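Local coordinates for peptidoglycan synthetase penicillin-binding protein 3 (Bifidobacterium adolescentis, PDB 4YE5), which probably cross-links peptidoglycan strands as a penicillin-binding transpeptidase of cell-wall synthesis, at residues A[148-153]-A[158-163]; A[192-195]-A[199-202]; A[221-226]-A[547-552]; A[242-247]-A[406-411]; A[292-297]-A[336-341]. All coordinates share one frame; numbering follows the deposited sequence.

Contact 1: residues A[148-153]-A[158-163]; sequences RLYSNG and SLLGGV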
# COMPACT_ATOMS: atom_id res chain seq x y z
N ARG A 148 16.14 -6.30 8.86
CA ARG A 148 14.98 -5.40 8.82
C ARG A 148 13.91 -5.95 9.76
O ARG A 148 13.49 -7.10 9.63
CB ARG A 148 14.42 -5.34 7.39
CG ARG A 148 13.33 -4.27 7.11
CD ARG A 148 13.92 -2.89 7.02
NE ARG A 148 13.03 -1.88 6.42
CZ ARG A 148 13.17 -0.57 6.60
NH1 ARG A 148 14.14 -0.11 7.38
NH2 ARG A 148 12.33 0.29 6.01
N LEU A 149 13.47 -5.14 10.72
CA LEU A 149 12.48 -5.60 11.69
C LEU A 149 11.15 -4.88 11.50
O LEU A 149 11.10 -3.66 11.22
CB LEU A 149 12.95 -5.36 13.13
CG LEU A 149 14.28 -6.01 13.55
CD1 LEU A 149 14.63 -5.68 15.00
CD2 LEU A 149 14.23 -7.53 13.34
N TYR A 150 10.07 -5.62 11.69
CA TYR A 150 8.72 -5.09 11.55
C TYR A 150 8.01 -5.32 12.87
O TYR A 150 7.56 -6.43 13.13
CB TYR A 150 8.00 -5.81 10.41
CG TYR A 150 8.70 -5.63 9.08
CD1 TYR A 150 9.69 -6.53 8.66
CD2 TYR A 150 8.39 -4.57 8.25
CE1 TYR A 150 10.34 -6.36 7.45
CE2 TYR A 150 9.02 -4.40 7.03
CZ TYR A 150 10.00 -5.30 6.64
OH TYR A 150 10.63 -5.12 5.43
N SER A 151 7.91 -4.29 13.70
CA SER A 151 7.46 -4.48 15.08
C SER A 151 6.02 -4.97 15.22
O SER A 151 5.67 -5.55 16.24
CB SER A 151 7.66 -3.20 15.92
OG SER A 151 6.90 -2.13 15.41
N ASN A 152 5.18 -4.74 14.21
CA ASN A 152 3.80 -5.23 14.30
C ASN A 152 3.57 -6.64 13.72
O ASN A 152 2.42 -7.09 13.60
CB ASN A 152 2.82 -4.22 13.68
CG ASN A 152 2.80 -2.88 14.43
OD1 ASN A 152 1.93 -2.64 15.26
ND2 ASN A 152 3.76 -2.02 14.13
N GLY A 153 4.65 -7.34 13.35
CA GLY A 153 4.53 -8.73 12.90
C GLY A 153 3.72 -8.92 11.62
O GLY A 153 4.13 -8.51 10.53
N SER A 158 1.88 -8.10 3.83
CA SER A 158 2.19 -8.16 2.41
C SER A 158 2.13 -6.78 1.79
O SER A 158 2.73 -6.53 0.71
CB SER A 158 1.23 -9.11 1.67
OG SER A 158 -0.11 -8.66 1.84
N LEU A 159 1.43 -5.86 2.46
CA LEU A 159 1.45 -4.46 2.01
C LEU A 159 2.81 -3.81 2.29
O LEU A 159 3.30 -3.01 1.50
CB LEU A 159 0.34 -3.65 2.69
CG LEU A 159 0.18 -2.19 2.25
CD1 LEU A 159 -0.09 -2.09 0.76
CD2 LEU A 159 -0.92 -1.50 3.05
N LEU A 160 3.39 -4.10 3.45
CA LEU A 160 4.73 -3.61 3.77
C LEU A 160 5.74 -4.28 2.86
O LEU A 160 6.64 -3.63 2.33
CB LEU A 160 5.06 -3.92 5.24
CG LEU A 160 4.37 -2.95 6.21
CD1 LEU A 160 4.59 -3.36 7.66
CD2 LEU A 160 4.88 -1.54 5.98
N GLY A 161 5.58 -5.58 2.64
CA GLY A 161 6.45 -6.32 1.75
C GLY A 161 7.67 -6.85 2.48
O GLY A 161 7.55 -7.57 3.49
N GLY A 162 8.86 -6.50 1.98
CA GLY A 162 10.10 -6.98 2.57
C GLY A 162 11.33 -6.56 1.77
O GLY A 162 11.20 -6.00 0.67
N VAL A 163 12.51 -6.80 2.33
CA VAL A 163 13.77 -6.52 1.64
C VAL A 163 14.59 -7.80 1.42
O VAL A 163 14.39 -8.81 2.10
CB VAL A 163 14.62 -5.51 2.43
CG1 VAL A 163 13.85 -4.20 2.65
CG2 VAL A 163 15.04 -6.10 3.77
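Tyr150 reaches across to Leu160 and Gly162 with the far half of its side chain. Its CB lies well back on its own segment, and the first torsion sets CG opposite the carbonyl carbon (chi1 -60°), which turns the ring toward Leu160 and Gly162. Along one flank of the ring, Tyr150 CD2 meets the methyl CD1 of Leu160 at 4.0 Å; the two side chains run past each other in opposite senses, and the methyl approaches the ring obliquely. At the tip, Tyr150 OH lies 3.5 Å from Gly162 CA, where a bare backbone lets the phenol come close. The phenol therefore does two jobs: its carbons pack on leucine, while its oxygen hydrogen-bonds Glu174, which also forms a salt bridge with Arg148.

The segment 158-163 turns from helix to strand here. Helix 157-160 stops at Gly161, whose phi of 88° suits a residue without a side chain, and strand 162-163 follows directly. On the other side, a type I beta turn from Tyr150 to Gly153, closed by Gly153 N to Tyr150 O at 3.1 Å, bends the chain just beyond edge strand 148-149.

At the strand end of the contact, Arg148 lends its aliphatic base: Arg148 CB lies 3.8 Å from CG2 of Val163, and the two side chains cross nearly at right angles. The compact, branched valine packs on these methylenes, while the guanidinium group continues onward to Glu174, Ser46 and the carbonyl of Gly33.

Contact 2: residues A[192-195]-A[199-202]; sequences QGNS and IPGT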
# COMPACT_ATOMS: atom_id res chain seq x y z
N GLN A 192 47.11 2.59 -0.64
CA GLN A 192 47.72 1.57 0.19
C GLN A 192 49.09 1.17 -0.34
O GLN A 192 49.88 0.57 0.38
CB GLN A 192 46.82 0.34 0.38
CG GLN A 192 45.64 0.53 1.35
CD GLN A 192 46.03 0.95 2.79
OE1 GLN A 192 45.22 1.55 3.50
NE2 GLN A 192 47.27 0.63 3.22
N GLY A 193 49.35 1.53 -1.59
CA GLY A 193 50.65 1.28 -2.17
C GLY A 193 51.66 2.37 -1.83
O GLY A 193 51.46 3.13 -0.87
N ASN A 194 52.73 2.44 -2.61
CA ASN A 194 53.73 3.48 -2.48
C ASN A 194 53.87 4.25 -3.78
O ASN A 194 54.74 3.94 -4.60
CB ASN A 194 55.09 2.89 -2.10
CG ASN A 194 55.62 3.45 -0.80
OD1 ASN A 194 56.08 4.60 -0.74
ND2 ASN A 194 55.55 2.64 0.26
N SER A 195 53.02 5.25 -3.97
CA SER A 195 53.04 6.08 -5.17
C SER A 195 54.20 7.06 -5.15
O SER A 195 54.65 7.53 -6.20
CB SER A 195 51.74 6.88 -5.24
OG SER A 195 51.66 7.75 -4.12
N ILE A 199 51.81 8.91 1.78
CA ILE A 199 52.32 7.74 2.49
C ILE A 199 51.25 6.63 2.45
O ILE A 199 50.06 6.93 2.29
CB ILE A 199 52.73 8.08 3.95
CG1 ILE A 199 51.50 8.47 4.79
CG2 ILE A 199 53.79 9.19 3.97
CD1 ILE A 199 51.80 8.54 6.30
N PRO A 200 51.68 5.37 2.56
CA PRO A 200 50.75 4.22 2.58
C PRO A 200 49.68 4.42 3.64
O PRO A 200 50.00 4.83 4.76
CB PRO A 200 51.66 3.04 2.96
CG PRO A 200 53.00 3.43 2.48
CD PRO A 200 53.09 4.93 2.69
N GLY A 201 48.42 4.15 3.30
CA GLY A 201 47.35 4.28 4.27
C GLY A 201 46.61 5.61 4.19
O GLY A 201 45.55 5.79 4.81
N THR A 202 47.15 6.56 3.43
CA THR A 202 46.52 7.88 3.32
C THR A 202 45.14 7.84 2.64
O THR A 202 45.00 7.31 1.54
CB THR A 202 47.40 8.86 2.55
OG1 THR A 202 48.69 8.96 3.18
CG2 THR A 202 46.72 10.25 2.47
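The carbonyl oxygen of Ile199, directly before the Pro200 that packs on Gly193, is gripped twice by Thr202. Thr202 OG1 donates to Ile199 O at 2.6 Å, from a direction tilted 27° out of the carbonyl plane, and the backbone Thr202 N reaches the same Ile199 O at 3.1 Å from the same face. The backbone bond closes a type II beta turn, and the threonine hydroxyl reinforces it. Proline and glycine are the classic central pair of such a turn: the ring fixes phi of Pro200, and Gly201 readily takes the positive phi of 96° that its position demands.

Across the contact, the Pro200 ring lies against the backbone of 192-193. Pro200 CB lies 3.8 Å from Gly193 O and 4.0 Å from Gln192 O, and Pro200 CA approaches Gly193 O at 3.7 Å. The Asn194 side chain crosses the ring at a slant, its amide group close to Pro200 CG. At the other end, Gln192 starts off away from the turn, but a bend at chi2 (-58°) brings its amide back over Gly201, placing Gln192 CD 3.9 Å from Gly201 CA. These touches are van der Waals packing.

The whole arrangement is a surface loop, and the centre of the contact lies about 50 Å from the centre of the chain. Strand 186-191 leads into it and strand 202-207 leaves it, and where they meet, Gly201 and Thr202 both face Gln191 in a G1 beta bulge.

Contact 3: residues A[221-226]-A[547-552]; sequences RDVQWY and MQKYEV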
# COMPACT_ATOMS: atom_id res chain seq x y z
N ARG A 221 -2.49 2.51 12.05
CA ARG A 221 -2.19 1.18 12.61
C ARG A 221 -3.43 0.60 13.29
O ARG A 221 -3.72 -0.58 13.14
CB ARG A 221 -1.05 1.32 13.63
CG ARG A 221 -0.19 0.09 13.89
CD ARG A 221 0.92 0.39 14.93
NE ARG A 221 0.32 0.86 16.17
CZ ARG A 221 0.11 0.11 17.24
NH1 ARG A 221 0.51 -1.15 17.29
NH2 ARG A 221 -0.49 0.64 18.30
N ASP A 222 -4.16 1.43 14.03
CA ASP A 222 -5.36 0.97 14.75
C ASP A 222 -6.52 0.64 13.81
O ASP A 222 -7.23 -0.35 14.02
CB ASP A 222 -5.79 1.99 15.81
CG ASP A 222 -4.64 2.35 16.78
OD1 ASP A 222 -4.21 1.46 17.54
OD2 ASP A 222 -4.16 3.51 16.75
N VAL A 223 -6.74 1.46 12.79
CA VAL A 223 -7.80 1.13 11.82
C VAL A 223 -7.41 -0.12 11.02
O VAL A 223 -8.25 -0.99 10.74
CB VAL A 223 -8.08 2.30 10.87
CG1 VAL A 223 -9.16 1.93 9.84
CG2 VAL A 223 -8.50 3.58 11.68
N GLN A 224 -6.15 -0.20 10.62
CA GLN A 224 -5.68 -1.35 9.84
C GLN A 224 -5.83 -2.63 10.67
O GLN A 224 -6.31 -3.65 10.18
CB GLN A 224 -4.20 -1.16 9.45
CG GLN A 224 -3.65 -2.33 8.59
CD GLN A 224 -4.11 -2.28 7.13
OE1 GLN A 224 -4.45 -1.22 6.60
NE2 GLN A 224 -4.07 -3.41 6.45
N TRP A 225 -5.42 -2.57 11.92
CA TRP A 225 -5.51 -3.74 12.80
C TRP A 225 -6.95 -4.17 12.97
O TRP A 225 -7.25 -5.36 12.86
CB TRP A 225 -4.88 -3.49 14.18
CG TRP A 225 -4.88 -4.74 15.03
CD1 TRP A 225 -3.88 -5.67 15.12
CD2 TRP A 225 -5.93 -5.20 15.90
NE1 TRP A 225 -4.24 -6.67 15.99
CE2 TRP A 225 -5.49 -6.41 16.48
CE3 TRP A 225 -7.20 -4.71 16.24
CZ2 TRP A 225 -6.28 -7.14 17.37
CZ3 TRP A 225 -7.98 -5.44 17.13
CH2 TRP A 225 -7.52 -6.64 17.68
N TYR A 226 -7.85 -3.22 13.23
CA TYR A 226 -9.26 -3.61 13.44
C TYR A 226 -9.89 -4.17 12.16
O TYR A 226 -10.70 -5.10 12.18
CB TYR A 226 -10.09 -2.46 14.00
CG TYR A 226 -11.43 -2.92 14.55
CD1 TYR A 226 -11.53 -3.47 15.83
CD2 TYR A 226 -12.57 -2.81 13.80
CE1 TYR A 226 -12.75 -3.91 16.33
CE2 TYR A 226 -13.80 -3.27 14.28
CZ TYR A 226 -13.89 -3.80 15.54
OH TYR A 226 -15.12 -4.23 16.01
N MSE A 547 -16.80 5.27 13.65
CA MSE A 547 -17.59 6.33 14.28
C MSE A 547 -17.19 6.47 15.75
O MSE A 547 -17.16 7.57 16.27
CB MSE A 547 -19.11 6.06 14.18
CG MSE A 547 -19.64 5.85 12.78
SE MSE A 547 -19.51 7.43 11.65
CE MSE A 547 -17.92 6.98 10.67
N GLN A 548 -16.92 5.36 16.42
CA GLN A 548 -16.51 5.40 17.84
C GLN A 548 -15.08 5.93 17.98
O GLN A 548 -14.82 6.78 18.81
CB GLN A 548 -16.61 3.99 18.48
CG GLN A 548 -15.83 3.81 19.81
CD GLN A 548 -16.65 4.14 21.05
OE1 GLN A 548 -17.88 4.25 20.98
NE2 GLN A 548 -15.98 4.30 22.19
N LYS A 549 -14.16 5.42 17.15
CA LYS A 549 -12.77 5.86 17.23
C LYS A 549 -12.63 7.36 17.01
O LYS A 549 -11.94 8.03 17.75
CB LYS A 549 -11.87 5.12 16.24
CG LYS A 549 -10.38 5.56 16.31
CD LYS A 549 -9.53 4.75 15.29
CE LYS A 549 -8.14 5.35 15.11
NZ LYS A 549 -7.45 5.36 16.42
N TYR A 550 -13.26 7.87 15.97
CA TYR A 550 -13.10 9.29 15.65
C TYR A 550 -14.17 10.16 16.28
O TYR A 550 -14.23 11.37 16.02
CB TYR A 550 -13.02 9.49 14.13
CG TYR A 550 -11.79 8.82 13.56
CD1 TYR A 550 -10.52 9.41 13.69
CD2 TYR A 550 -11.87 7.58 12.95
CE1 TYR A 550 -9.38 8.79 13.20
CE2 TYR A 550 -10.72 6.95 12.44
CZ TYR A 550 -9.49 7.56 12.57
OH TYR A 550 -8.36 6.93 12.07
N GLU A 551 -14.99 9.56 17.14
CA GLU A 551 -16.01 10.31 17.87
C GLU A 551 -16.87 11.14 16.93
O GLU A 551 -17.05 12.34 17.13
CB GLU A 551 -15.35 11.19 18.95
CG GLU A 551 -14.44 10.40 19.89
CD GLU A 551 -13.86 11.24 21.03
OE1 GLU A 551 -12.67 11.62 20.93
OE2 GLU A 551 -14.58 11.52 22.01
N VAL A 552 -17.37 10.50 15.87
CA VAL A 552 -18.15 11.20 14.85
C VAL A 552 -19.53 11.54 15.43
O VAL A 552 -20.19 10.67 16.00
CB VAL A 552 -18.28 10.33 13.57
CG1 VAL A 552 -19.03 11.10 12.46
CG2 VAL A 552 -16.87 9.88 13.08
O HOH W 1 -4.85 5.91 15.80
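Two helix ends face each other here, the first turn of helix 221-238 and the last of helix 535-549, with the CA atoms of Val223 and Lys549 8.7 Å apart. The second helix closes in a Schellman motif: Val552 N bonds to Met547 O, and Glu551 takes the positive phi of 52° that turns the chain away. Both helices lie beside the transpeptidase sheet, Val223 touching Ala257 of strand 255-260.

Lys549 spans the gap. Its chain is stretched as far as CE, with CG opposite the backbone N (chi1 -180°), and only the last torsion bends, swinging NZ toward Asp222. On the way, Lys549 CE passes CG2 of Val223 at 3.9 Å, so the methylenes serve as apolar surface before the charge is reached. The same valine methyl also receives Tyr550: Val223 CG2 sits at the ring edge, near the ring plane, 3.4 Å from Tyr550 OH. Lys549 CG lies over the centre of one face of that ring. A small branched valine fits the angle between them.

Lys549 NZ and Asp222 OD2 are 3.8 Å apart, a long salt bridge, and a water fills in, 2.7 Å from Lys549 NZ and hydrogen-bonded to Asp222 OD2 as well. Arg221 NH2 lies at long range, 3.9 Å, from Asp222 OD1, a contact of charges alone, while Arg221 NH1 bonds to Asn152.

An acid in the first turn of one helix and a base in the last turn of the other should each be favoured by its helix dipole. With charges this loosely paired and partly hydrated, the bridge is probably modest in strength, and it adds to the apolar packing on Val223.

Contact 4: residues A[242-247]-A[406-411]; sequences WGIAMV and VNVMQL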
# COMPACT_ATOMS: atom_id res chain seq x y z
N TRP A 242 -11.83 -15.75 0.66
CA TRP A 242 -10.97 -14.63 1.05
C TRP A 242 -11.83 -13.41 1.20
O TRP A 242 -12.99 -13.40 0.76
CB TRP A 242 -9.81 -14.37 0.05
CG TRP A 242 -10.16 -14.21 -1.45
CD1 TRP A 242 -9.83 -15.09 -2.45
CD2 TRP A 242 -10.82 -13.09 -2.10
NE1 TRP A 242 -10.27 -14.61 -3.66
CE2 TRP A 242 -10.86 -13.39 -3.48
CE3 TRP A 242 -11.37 -11.89 -1.66
CZ2 TRP A 242 -11.46 -12.53 -4.42
CZ3 TRP A 242 -11.96 -11.03 -2.60
CH2 TRP A 242 -12.01 -11.37 -3.96
N GLY A 243 -11.29 -12.38 1.86
CA GLY A 243 -12.00 -11.12 2.00
C GLY A 243 -10.98 -10.00 1.92
O GLY A 243 -9.83 -10.18 2.34
N ILE A 244 -11.38 -8.87 1.35
CA ILE A 244 -10.52 -7.68 1.34
C ILE A 244 -11.38 -6.48 1.73
O ILE A 244 -12.59 -6.50 1.56
CB ILE A 244 -9.86 -7.45 -0.05
CG1 ILE A 244 -10.88 -7.01 -1.08
CG2 ILE A 244 -9.12 -8.71 -0.56
CD1 ILE A 244 -10.41 -7.19 -2.56
N ALA A 245 -10.75 -5.45 2.29
CA ALA A 245 -11.50 -4.29 2.78
C ALA A 245 -10.62 -3.08 2.67
O ALA A 245 -9.39 -3.18 2.78
CB ALA A 245 -11.89 -4.48 4.24
N MSE A 246 -11.25 -1.93 2.47
CA MSE A 246 -10.52 -0.67 2.34
C MSE A 246 -11.28 0.43 3.03
O MSE A 246 -12.51 0.46 2.96
CB MSE A 246 -10.36 -0.32 0.86
CG MSE A 246 -9.66 0.97 0.62
SE MSE A 246 -9.45 1.14 -1.30
CE MSE A 246 -8.33 2.67 -1.31
N VAL A 247 -10.56 1.34 3.69
CA VAL A 247 -11.19 2.51 4.28
C VAL A 247 -10.51 3.76 3.71
O VAL A 247 -9.29 3.89 3.79
CB VAL A 247 -11.04 2.54 5.83
CG1 VAL A 247 -11.63 3.86 6.39
CG2 VAL A 247 -11.72 1.33 6.48
N VAL A 406 -12.67 -4.05 -12.02
CA VAL A 406 -12.08 -3.03 -11.17
C VAL A 406 -11.28 -3.69 -10.05
O VAL A 406 -11.50 -4.85 -9.74
CB VAL A 406 -13.19 -2.20 -10.50
CG1 VAL A 406 -14.15 -1.65 -11.56
CG2 VAL A 406 -13.96 -3.06 -9.48
N ASN A 407 -10.35 -2.95 -9.43
CA ASN A 407 -9.84 -3.40 -8.14
C ASN A 407 -10.54 -2.63 -7.03
O ASN A 407 -11.33 -1.71 -7.31
CB ASN A 407 -8.30 -3.31 -8.03
CG ASN A 407 -7.77 -1.94 -8.36
OD1 ASN A 407 -8.25 -0.93 -7.83
ND2 ASN A 407 -6.78 -1.89 -9.25
N VAL A 408 -10.29 -3.01 -5.79
CA VAL A 408 -11.01 -2.38 -4.69
C VAL A 408 -10.70 -0.89 -4.57
O VAL A 408 -11.58 -0.11 -4.16
CB VAL A 408 -10.80 -3.16 -3.34
CG1 VAL A 408 -9.41 -2.92 -2.75
CG2 VAL A 408 -11.88 -2.76 -2.32
N MSE A 409 -9.49 -0.46 -4.94
CA MSE A 409 -9.12 0.95 -4.82
C MSE A 409 -9.90 1.80 -5.84
O MSE A 409 -10.36 2.91 -5.55
CB MSE A 409 -7.61 1.17 -5.02
CG MSE A 409 -6.72 0.50 -3.98
SE MSE A 409 -6.31 -1.36 -4.41
CE MSE A 409 -5.01 -1.12 -5.86
N GLN A 410 -10.00 1.28 -7.06
CA GLN A 410 -10.74 1.98 -8.11
C GLN A 410 -12.24 2.07 -7.77
O GLN A 410 -12.87 3.11 -7.96
CB GLN A 410 -10.59 1.23 -9.43
CG GLN A 410 -9.19 1.32 -10.03
CD GLN A 410 -9.06 0.43 -11.25
OE1 GLN A 410 -9.59 -0.68 -11.25
NE2 GLN A 410 -8.38 0.92 -12.29
N LEU A 411 -12.80 0.98 -7.28
CA LEU A 411 -14.22 0.97 -6.92
C LEU A 411 -14.47 1.99 -5.81
O LEU A 411 -15.43 2.76 -5.84
CB LEU A 411 -14.62 -0.43 -6.45
CG LEU A 411 -16.11 -0.59 -6.13
CD1 LEU A 411 -16.92 -0.15 -7.32
CD2 LEU A 411 -16.41 -2.04 -5.77
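Ile244 is the first residue of strand 242-247 to meet the helix start at 406-411, its CD1 resting 4.1 Å from Val408 CB. The two side chains run antiparallel alongside one another. Ala245 points away, toward the other face of the sheet. Met246, a selenomethionine, then faces the helix again. Its chain is fully extended, beginning with CG opposite the backbone N (chi1 178°), and this reach carries Met246 SE to 3.5 Å from Met409 CA and Met246 CE to 3.8 Å from Met409 CG. Nearer its root, Met246 CB lies 4.3 Å from Val408 CG2. The two selenomethionine side chains lie nearly perpendicular, and the long, unbranched chain of Met246 spans the gap to the helix.

The helix start that carries Val408 and Met409 is closed by a capping box: Gln410 N donates to Asn407 OD1 at 2.9 Å, and Asn407 N to Gln410 OE1 at 3.0 Å.

Strand 242-249 runs antiparallel between strands 255-260 and 517-524 of the transpeptidase domain's five-stranded sheet. Helix 408-419 packs on one face, while Ala245 and Val247 meet helix 535-549 on the other.

Contact 5: residues A[292-297]-A[336-341]; sequences LAMSGM and AGILEQ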
# COMPACT_ATOMS: atom_id res chain seq x y z
N LEU A 292 -22.27 4.48 -11.29
CA LEU A 292 -21.51 5.22 -12.31
C LEU A 292 -22.36 5.54 -13.53
O LEU A 292 -22.34 6.67 -14.04
CB LEU A 292 -20.28 4.43 -12.76
CG LEU A 292 -19.38 3.75 -11.71
CD1 LEU A 292 -18.02 3.46 -12.32
CD2 LEU A 292 -19.25 4.57 -10.46
N ALA A 293 -23.10 4.55 -14.03
CA ALA A 293 -23.88 4.77 -15.26
C ALA A 293 -25.03 5.75 -15.03
O ALA A 293 -25.33 6.60 -15.89
CB ALA A 293 -24.43 3.44 -15.82
N MSE A 294 -25.69 5.62 -13.89
CA MSE A 294 -26.83 6.48 -13.54
C MSE A 294 -26.40 7.92 -13.30
O MSE A 294 -27.11 8.86 -13.68
CB MSE A 294 -27.55 5.97 -12.28
CG MSE A 294 -28.84 6.75 -11.96
SE MSE A 294 -29.84 6.04 -10.43
CE MSE A 294 -30.33 4.33 -11.20
N SER A 295 -25.26 8.09 -12.64
CA SER A 295 -24.68 9.41 -12.49
C SER A 295 -24.56 10.08 -13.86
O SER A 295 -24.88 11.27 -14.02
CB SER A 295 -23.31 9.34 -11.81
OG SER A 295 -23.46 8.97 -10.45
N GLY A 296 -24.12 9.30 -14.85
CA GLY A 296 -24.00 9.77 -16.23
C GLY A 296 -25.35 10.20 -16.81
O GLY A 296 -25.46 11.25 -17.45
N MSE A 297 -26.39 9.39 -16.57
CA MSE A 297 -27.73 9.69 -17.07
C MSE A 297 -28.26 11.01 -16.53
O MSE A 297 -28.87 11.79 -17.26
CB MSE A 297 -28.71 8.59 -16.70
CG MSE A 297 -28.40 7.26 -17.34
SE MSE A 297 -29.61 5.93 -16.67
CE MSE A 297 -28.70 4.37 -17.40
N ALA A 336 -34.41 6.40 -8.96
CA ALA A 336 -33.79 6.08 -7.68
C ALA A 336 -34.12 4.64 -7.24
O ALA A 336 -33.26 3.91 -6.75
CB ALA A 336 -34.21 7.09 -6.61
N GLY A 337 -35.37 4.23 -7.44
CA GLY A 337 -35.79 2.87 -7.09
C GLY A 337 -35.13 1.79 -7.93
O GLY A 337 -34.87 0.69 -7.44
N ILE A 338 -34.86 2.09 -9.20
CA ILE A 338 -34.11 1.14 -10.04
C ILE A 338 -32.73 0.86 -9.43
O ILE A 338 -32.24 -0.29 -9.44
CB ILE A 338 -34.00 1.66 -11.51
CG1 ILE A 338 -35.35 1.43 -12.23
CG2 ILE A 338 -32.85 0.96 -12.26
CD1 ILE A 338 -35.57 2.31 -13.46
N LEU A 339 -32.10 1.89 -8.88
CA LEU A 339 -30.82 1.74 -8.18
C LEU A 339 -31.02 0.89 -6.91
O LEU A 339 -30.32 -0.10 -6.68
CB LEU A 339 -30.23 3.11 -7.77
CG LEU A 339 -28.87 2.97 -7.07
CD1 LEU A 339 -27.78 2.43 -8.05
CD2 LEU A 339 -28.39 4.26 -6.35
N GLU A 340 -31.98 1.31 -6.09
CA GLU A 340 -32.26 0.67 -4.82
C GLU A 340 -32.60 -0.82 -4.98
O GLU A 340 -32.21 -1.67 -4.16
CB GLU A 340 -33.42 1.38 -4.13
CG GLU A 340 -33.84 0.75 -2.84
CD GLU A 340 -35.35 0.65 -2.70
OE1 GLU A 340 -36.07 1.01 -3.67
OE2 GLU A 340 -35.80 0.20 -1.63
N GLN A 341 -33.31 -1.14 -6.05
CA GLN A 341 -33.75 -2.52 -6.29
C GLN A 341 -32.76 -3.30 -7.16
O GLN A 341 -33.03 -4.44 -7.51
CB GLN A 341 -35.13 -2.52 -6.95
CG GLN A 341 -36.19 -1.81 -6.09
CD GLN A 341 -36.80 -2.75 -5.05
OE1 GLN A 341 -36.46 -3.93 -4.99
NE2 GLN A 341 -37.72 -2.23 -4.25
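This is a buried, wholly apolar helix-to-helix contact in the helical part of the transpeptidase domain, carried by one long side chain of helix 290-299 that touches helix 335-340. Met294, a selenomethionine, is the one residue of 292-297 that touches the other segment. Across the gap the CA atoms of Met294 and Leu339 are 8.2 Å apart, and the chain of Met294 bridges most of that distance. It leaves its helix extended, with CG opposite the backbone N (chi1 -174°), and bends only at the last torsion (chi3 -66°), which folds the terminal methyl onto the neighbouring helix.

There Met294 CE lies 3.6 Å from Leu339 CB and 3.8 Å from Leu339 N, so the methyl rests against the root of the leucine and the backbone beside it. Met294 SE follows behind, 4.0 Å from the same Leu339 CB, and the two side chains meet at a slant. A looser touch joins Met294 CE to Ile338 CG2 at 4.3 Å. An unbranched, polarisable side chain suits the place, since it can conform to a helix surface made of CB atoms and backbone. Leucine and isoleucine at successive positions give that surface its apolar character.

Helix 290-299 begins at Lys290 of a probable SxxK motif (Ser287, Lys290), consistent with the central helix of penicillin-binding transpeptidases; the Leu339 carbonyl accepts from Lys486, perhaps of the K(T/S)G-type motif. Around the contact, helix 455-470 packs on both partners, Met461 meeting Met294 and Ala464 meeting Leu339. Helix 344-350 closes on Met294 through Met347, and helix 408-419 lies against Leu292 and Ser295.

From the N terminus, contact 1 closes a short loop near edge strand 148-149, and contact 2 closes another at the distant tip between strands 186-191 and 202-207, their centres about 45 Å apart. The remaining three nest. Contact 3 joins residues 221-226 to 547-552 and so brackets most of the transpeptidase region; contact 4 lies within that span, and contact 5 within the span of contact 4. None cross. Contact 1 meets contact 3 through Asn152 and Arg221, joining the turn after strand 148-149 to the start of helix 221-238, while Val223 packs on Val247 between contacts 3 and 4. Contact 5 ties helices together farther out, about 21 Å between centres from contact 4.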